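2-dehydro-3-deoxy-d-gluconate/2-dehydro-3-deoxy-phosphogluconate aldolase (Picrophilus torridus, PDB 4UXD) belongs to the dihydrodipicolinate synthetase family, whose members, aldolases among them, are built on a (beta/alpha)8 barrel. Local coordinates at residues V122-Y127 / Q158-I163; D150-N155 / G180-S185. One frame throughout, in Å; residues are numbered along the deposited sequence.

Interaction 1 of 2, residues V122-Y127 / Q158-I163; sequences VLMPPY and QFTNKI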
loop_
_atom_site.group_PDB
_atom_site.type_symbol
_atom_site.label_atom_id
_atom_site.label_comp_id
_atom_site.label_asym_id
_atom_site.label_seq_id
_atom_site.Cartn_x
_atom_site.Cartn_y
_atom_site.Cartn_z
ATOM N N VAL A 122 10.113 -25.755 8.763
ATOM C CA VAL A 122 9.384 -24.750 8.009
ATOM C C VAL A 122 9.934 -23.370 8.316
ATOM O O VAL A 122 9.932 -22.933 9.470
ATOM C CB VAL A 122 7.893 -24.742 8.335
ATOM C CG1 VAL A 122 7.139 -23.816 7.348
ATOM C CG2 VAL A 122 7.338 -26.145 8.324
ATOM N N LEU A 123 10.353 -22.667 7.271
ATOM C CA LEU A 123 11.023 -21.384 7.418
ATOM C C LEU A 123 10.456 -20.324 6.464
ATOM O O LEU A 123 10.400 -20.542 5.256
ATOM C CB LEU A 123 12.522 -21.559 7.176
ATOM C CG LEU A 123 13.361 -20.287 7.258
ATOM C CD1 LEU A 123 13.269 -19.708 8.651
ATOM C CD2 LEU A 123 14.815 -20.564 6.884
ATOM N N MET A 124 10.042 -19.184 7.021
ATOM C CA MET A 124 9.623 -18.030 6.222
ATOM C C MET A 124 10.754 -17.005 6.178
ATOM O O MET A 124 11.716 -17.091 6.937
ATOM C CB MET A 124 8.338 -17.381 6.775
ATOM C CG MET A 124 8.520 -16.508 8.013
ATOM S SD MET A 124 9.060 -17.504 9.395
ATOM C CE MET A 124 7.558 -18.376 9.757
ATOM N N PRO A 125 10.654 -16.035 5.272
ATOM C CA PRO A 125 11.800 -15.129 5.250
ATOM C C PRO A 125 11.926 -14.258 6.506
ATOM O O PRO A 125 10.949 -14.068 7.226
ATOM C CB PRO A 125 11.540 -14.281 4.007
ATOM C CG PRO A 125 10.772 -15.214 3.086
ATOM C CD PRO A 125 9.886 -16.008 4.013
ATOM N N PRO A 126 13.137 -13.749 6.775
ATOM C CA PRO A 126 13.334 -12.823 7.890
ATOM C C PRO A 126 12.427 -11.625 7.781
ATOM O O PRO A 126 12.055 -11.249 6.647
ATOM C CB PRO A 126 14.791 -12.383 7.749
ATOM C CG PRO A 126 15.413 -13.338 6.841
ATOM C CD PRO A 126 14.364 -13.947 5.996
ATOM N N TYR A 127 12.114 -11.024 8.934
ATOM C CA TYR A 127 11.136 -9.965 9.007
ATOM C C TYR A 127 11.724 -8.738 9.695
ATOM O O TYR A 127 12.951 -8.623 9.798
ATOM C CB TYR A 127 9.869 -10.483 9.693
ATOM C CG TYR A 127 10.118 -11.421 10.834
ATOM C CD1 TYR A 127 10.281 -12.789 10.605
ATOM C CD2 TYR A 127 10.204 -10.951 12.143
ATOM C CE1 TYR A 127 10.521 -13.656 11.635
ATOM C CE2 TYR A 127 10.448 -11.821 13.196
ATOM C CZ TYR A 127 10.599 -13.171 12.936
ATOM O OH TYR A 127 10.831 -14.041 13.965
ATOM N N GLN A 158 2.055 -11.030 4.190
ATOM C CA GLN A 158 1.351 -10.249 5.194
ATOM C C GLN A 158 2.205 -9.960 6.429
ATOM O O GLN A 158 2.070 -8.904 7.048
ATOM C CB GLN A 158 0.073 -10.974 5.643
ATOM C CG GLN A 158 -0.921 -11.257 4.548
ATOM C CD GLN A 158 -0.790 -12.671 3.987
ATOM O OE1 GLN A 158 0.316 -13.203 3.864
ATOM N NE2 GLN A 158 -1.926 -13.287 3.653
ATOM N N PHE A 159 3.050 -10.916 6.814
ATOM C CA PHE A 159 3.734 -10.813 8.093
ATOM C C PHE A 159 5.228 -10.602 7.925
ATOM O O PHE A 159 5.875 -10.039 8.814
ATOM C CB PHE A 159 3.444 -12.063 8.956
ATOM C CG PHE A 159 1.985 -12.209 9.337
ATOM C CD1 PHE A 159 1.147 -11.096 9.401
ATOM C CD2 PHE A 159 1.450 -13.446 9.612
ATOM C CE1 PHE A 159 -0.176 -11.226 9.741
ATOM C CE2 PHE A 159 0.117 -13.588 9.950
ATOM C CZ PHE A 159 -0.696 -12.478 10.023
ATOM N N THR A 160 5.770 -11.018 6.780
ATOM C CA THR A 160 7.197 -10.881 6.530
ATOM C C THR A 160 7.490 -10.509 5.069
ATOM O O THR A 160 6.574 -10.391 4.250
ATOM C CB THR A 160 7.932 -12.187 6.905
ATOM O OG1 THR A 160 9.337 -12.003 6.753
ATOM C CG2 THR A 160 7.482 -13.344 6.030
ATOM N N ASN A 161 8.767 -10.305 4.759
ATOM C CA ASN A 161 9.198 -10.075 3.386
ATOM C C ASN A 161 8.753 -11.213 2.493
ATOM O O ASN A 161 8.897 -12.383 2.860
ATOM C CB ASN A 161 10.711 -9.943 3.300
ATOM C CG ASN A 161 11.241 -8.789 4.099
ATOM O OD1 ASN A 161 11.038 -7.640 3.741
ATOM N ND2 ASN A 161 11.943 -9.089 5.190
ATOM N N LYS A 162 8.210 -10.868 1.329
ATOM C CA LYS A 162 7.786 -11.862 0.350
ATOM C C LYS A 162 8.999 -12.563 -0.230
ATOM O O LYS A 162 10.069 -11.970 -0.318
ATOM C CB LYS A 162 6.983 -11.219 -0.781
ATOM C CG LYS A 162 7.790 -10.317 -1.709
ATOM C CD LYS A 162 6.878 -9.600 -2.697
ATOM C CE LYS A 162 7.617 -8.595 -3.580
ATOM N NZ LYS A 162 8.558 -9.211 -4.556
ATOM N N ILE A 163 8.836 -13.827 -0.602
ATOM C CA ILE A 163 9.872 -14.519 -1.372
ATOM C C ILE A 163 9.284 -14.806 -2.759
ATOM O O ILE A 163 8.223 -15.419 -2.882
ATOM C CB ILE A 163 10.377 -15.822 -0.646
ATOM C CG1 ILE A 163 11.448 -16.527 -1.488
ATOM C CG2 ILE A 163 9.205 -16.742 -0.277
ATOM C CD1 ILE A 163 11.968 -17.823 -0.884
#

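Interaction 2 of 2, residues D150-N155 / G180-S185; sequences DLLIYN and GVKDSS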
loop_
_atom_site.group_PDB
_atom_site.type_symbol
_atom_site.label_atom_id
_atom_site.label_comp_id
_atom_site.label_asym_id
_atom_site.label_seq_id
_atom_site.Cartn_x
_atom_site.Cartn_y
_atom_site.Cartn_z
ATOM N N ASP A 150 14.729 -31.966 5.858
ATOM C CA ASP A 150 13.657 -31.550 4.979
ATOM C C ASP A 150 13.135 -30.182 5.390
ATOM O O ASP A 150 12.843 -29.954 6.562
ATOM C CB ASP A 150 12.528 -32.576 5.004
ATOM C CG ASP A 150 12.856 -33.812 4.208
ATOM O OD1 ASP A 150 14.045 -34.000 3.897
ATOM O OD2 ASP A 150 11.930 -34.588 3.896
ATOM N N LEU A 151 13.027 -29.274 4.425
ATOM C CA LEU A 151 12.544 -27.934 4.712
ATOM C C LEU A 151 11.518 -27.481 3.690
ATOM O O LEU A 151 11.706 -27.649 2.487
ATOM C CB LEU A 151 13.715 -26.945 4.765
ATOM C CG LEU A 151 13.345 -25.516 5.168
ATOM C CD1 LEU A 151 14.410 -24.911 6.028
ATOM C CD2 LEU A 151 13.144 -24.661 3.925
ATOM N N LEU A 152 10.425 -26.923 4.198
ATOM C CA LEU A 152 9.417 -26.270 3.371
ATOM C C LEU A 152 9.533 -24.771 3.550
ATOM O O LEU A 152 9.463 -24.242 4.669
ATOM C CB LEU A 152 8.011 -26.761 3.727
ATOM C CG LEU A 152 7.772 -28.207 3.268
ATOM C CD1 LEU A 152 7.775 -29.160 4.455
ATOM C CD2 LEU A 152 6.481 -28.343 2.496
ATOM N N ILE A 153 9.742 -24.090 2.434
ATOM C CA ILE A 153 9.734 -22.642 2.423
ATOM C C ILE A 153 8.306 -22.160 2.651
ATOM O O ILE A 153 7.334 -22.787 2.202
ATOM C CB ILE A 153 10.299 -22.103 1.114
ATOM C CG1 ILE A 153 11.763 -22.532 1.012
ATOM C CG2 ILE A 153 10.103 -20.598 1.021
ATOM C CD1 ILE A 153 12.687 -21.543 0.364
ATOM N N TYR A 154 8.196 -21.059 3.380
ATOM C CA TYR A 154 6.909 -20.542 3.796
ATOM C C TYR A 154 6.764 -19.085 3.329
ATOM O O TYR A 154 7.553 -18.216 3.693
ATOM C CB TYR A 154 6.799 -20.697 5.302
ATOM C CG TYR A 154 5.539 -20.230 5.980
ATOM C CD1 TYR A 154 4.360 -19.990 5.285
ATOM C CD2 TYR A 154 5.550 -20.013 7.356
ATOM C CE1 TYR A 154 3.219 -19.541 5.962
ATOM C CE2 TYR A 154 4.440 -19.579 8.037
ATOM C CZ TYR A 154 3.281 -19.339 7.349
ATOM O OH TYR A 154 2.206 -18.896 8.087
ATOM N N ASN A 155 5.783 -18.831 2.475
ATOM C CA ASN A 155 5.610 -17.485 1.966
ATOM C C ASN A 155 4.355 -16.881 2.568
ATOM O O ASN A 155 3.260 -17.340 2.297
ATOM C CB ASN A 155 5.560 -17.459 0.439
ATOM C CG ASN A 155 5.316 -16.051 -0.109
ATOM O OD1 ASN A 155 6.150 -15.149 0.058
ATOM N ND2 ASN A 155 4.157 -15.853 -0.745
ATOM N N GLY A 180 9.419 -28.424 -0.529
ATOM C CA GLY A 180 8.160 -27.785 -0.873
ATOM C C GLY A 180 8.072 -26.310 -0.522
ATOM O O GLY A 180 9.045 -25.682 -0.085
ATOM N N VAL A 181 6.878 -25.760 -0.719
ATOM C CA VAL A 181 6.603 -24.355 -0.439
ATOM C C VAL A 181 5.161 -24.194 0.037
ATOM O O VAL A 181 4.266 -24.879 -0.437
ATOM C CB VAL A 181 6.865 -23.491 -1.659
ATOM C CG1 VAL A 181 5.812 -23.751 -2.753
ATOM C CG2 VAL A 181 6.933 -22.020 -1.272
ATOM N N LYS A 182 4.966 -23.351 1.046
ATOM C CA LYS A 182 3.646 -23.071 1.608
ATOM C C LYS A 182 3.363 -21.618 1.378
ATOM O O LYS A 182 4.215 -20.787 1.685
ATOM C CB LYS A 182 3.577 -23.350 3.112
ATOM C CG LYS A 182 3.710 -24.784 3.516
ATOM C CD LYS A 182 3.898 -24.876 5.019
ATOM C CE LYS A 182 3.879 -26.309 5.503
ATOM N NZ LYS A 182 4.165 -26.382 6.964
ATOM N N ASP A 183 2.161 -21.315 0.900
ATOM C CA ASP A 183 1.782 -19.948 0.566
ATOM C C ASP A 183 0.466 -19.506 1.209
ATOM O O ASP A 183 -0.592 -20.082 0.956
ATOM C CB ASP A 183 1.683 -19.804 -0.953
ATOM C CG ASP A 183 1.421 -18.381 -1.385
ATOM O OD1 ASP A 183 0.247 -17.957 -1.386
ATOM O OD2 ASP A 183 2.396 -17.690 -1.732
ATOM N N SER A 184 0.541 -18.452 2.013
ATOM C CA SER A 184 -0.631 -17.877 2.691
ATOM C C SER A 184 -1.028 -16.484 2.153
ATOM O O SER A 184 -1.895 -15.812 2.720
ATOM C CB SER A 184 -0.353 -17.778 4.193
ATOM O OG SER A 184 -0.160 -19.063 4.748
ATOM N N SER A 185 -0.395 -16.070 1.059
ATOM C CA SER A 185 -0.636 -14.761 0.459
ATOM C C SER A 185 -2.093 -14.521 0.075
ATOM O O SER A 185 -2.537 -13.370 0.039
ATOM C CB SER A 185 0.233 -14.579 -0.789
ATOM O OG SER A 185 -0.355 -15.256 -1.867
#

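Interaction 1 of 2, residues V122-Y127 / Q158-I163
Thr160 points its side chain at the loop from Met124 to Tyr127, and its two branches divide the work. Its OG1, placed anti to the backbone N (chi1 -176°), reaches across to donate a hydrogen bond to the carbonyl oxygen of Pro125, OG1 to O 2.7 Å. The hydroxyl does not come in within the carbonyl plane but stands about 60° above it. Pro126 O is almost as near to Thr160 OG1, yet the angle there is too poor for a bond. The methyl, CG2, lies between Pro125 O and Met124 CG, 3.9 Å from the latter. Tyr127 approaches the same hydroxyl: its CB lies 3.4 Å from Thr160 OG1, which sits at the edge of the tyrosine ring, near its plane. These loops follow neighbouring strands 120-123 and 150-155 of the barrel, so the contact ties two loops at the C-terminal rim, the end where enzymes of this fold carry their active sites. One residue on, Asn161 donates from ND2 to Pro126 O at 2.6 Å, the acceptor lying close to the amide plane, with an N-H...O angle of 149°. ND2 also bonds Ile129 O, while OD1 accepts from Leu131 N and Lys130 NZ, which fixes the rotation of the amide. The Pro125 ring crosses the Ile163 side chain at about a right angle, its CG 3.8 Å from Ile163 CB. At the subunit interface, Tyr128 of a second subunit meets the rings of both Tyr127 and Phe159.

Interaction 2 of 2, residues D150-N155 / G180-S185
Asn155 and Asp183 run alongside each other in the same direction, at the C-terminal ends of two parallel strands. Starting at Asn155 CB, the first neighbours are Lys182 O and Asp183 OD2, with CB to Lys182 O 3.8 Å. With CG anti to the backbone N (chi1 177°), the amide runs alongside the carboxylate, CG coming 3.7 Å from Asp183 OD2. At the tip, ND2 donates to that same OD2 at 2.7 Å. The bond leaves nearly in the amide plane, but ND2 stands about 39° out of the carboxylate plane of Asp183. The other tip atom, OD1, accepts from Ile163 N, so both ends of the amide are engaged. Asp183 is steadied in turn by Ser185, whose OG bonds the syn lone pair of OD1 at 2.8 Å. Beneath these side chains the backbones are joined by Ile153 N to Gly180 O, Lys182 N to Ile153 O, Asn155 N to Lys182 O and Ser184 N to Asn155 O, the last two nearly straight. The opposite face of the sheet carries Leu152, Tyr154 and Lys182. Leu152 CD2 packs over the bare CA of Gly180 at 3.8 Å. The Tyr154 ring presents its edge to Lys182 O and to Ser184 OG, with CE1 to OG 3.6 Å; its hydroxyl bonds Ser67 OG and a bound glycerol. Lys182 extends towards Phe63 in a cation-pi contact. The two strands are the parallel pair of a beta-alpha-beta crossover, joined through helix 165-174, the repeating step of the (beta/alpha)8 barrel.

How the interactions relate
Both contacts are buried, but interaction 2 lies deeper, its centre about 9 Å from the chain centre against about 13 Å for interaction 1. Interaction 2 joins two strands of the barrel wall, largely through backbone hydrogen bonds between parallel strands. Interaction 1 works between loops, where side-chain donors serve backbone carbonyls and Pro125 packs against Ile163, and it borders a second subunit more broadly, which interaction 2 touches through Tyr154. Strand 150-155 connects the two: Leu123 O probably accepts from Tyr154 N at 2.9 Å, carrying the sheet on to strand 120-123, and Pro125 CD packs on Tyr154 O. At the rim, Gln158 NE2 probably bonds Ser184 O, linking the loop of 158-163 to the end of 180-185.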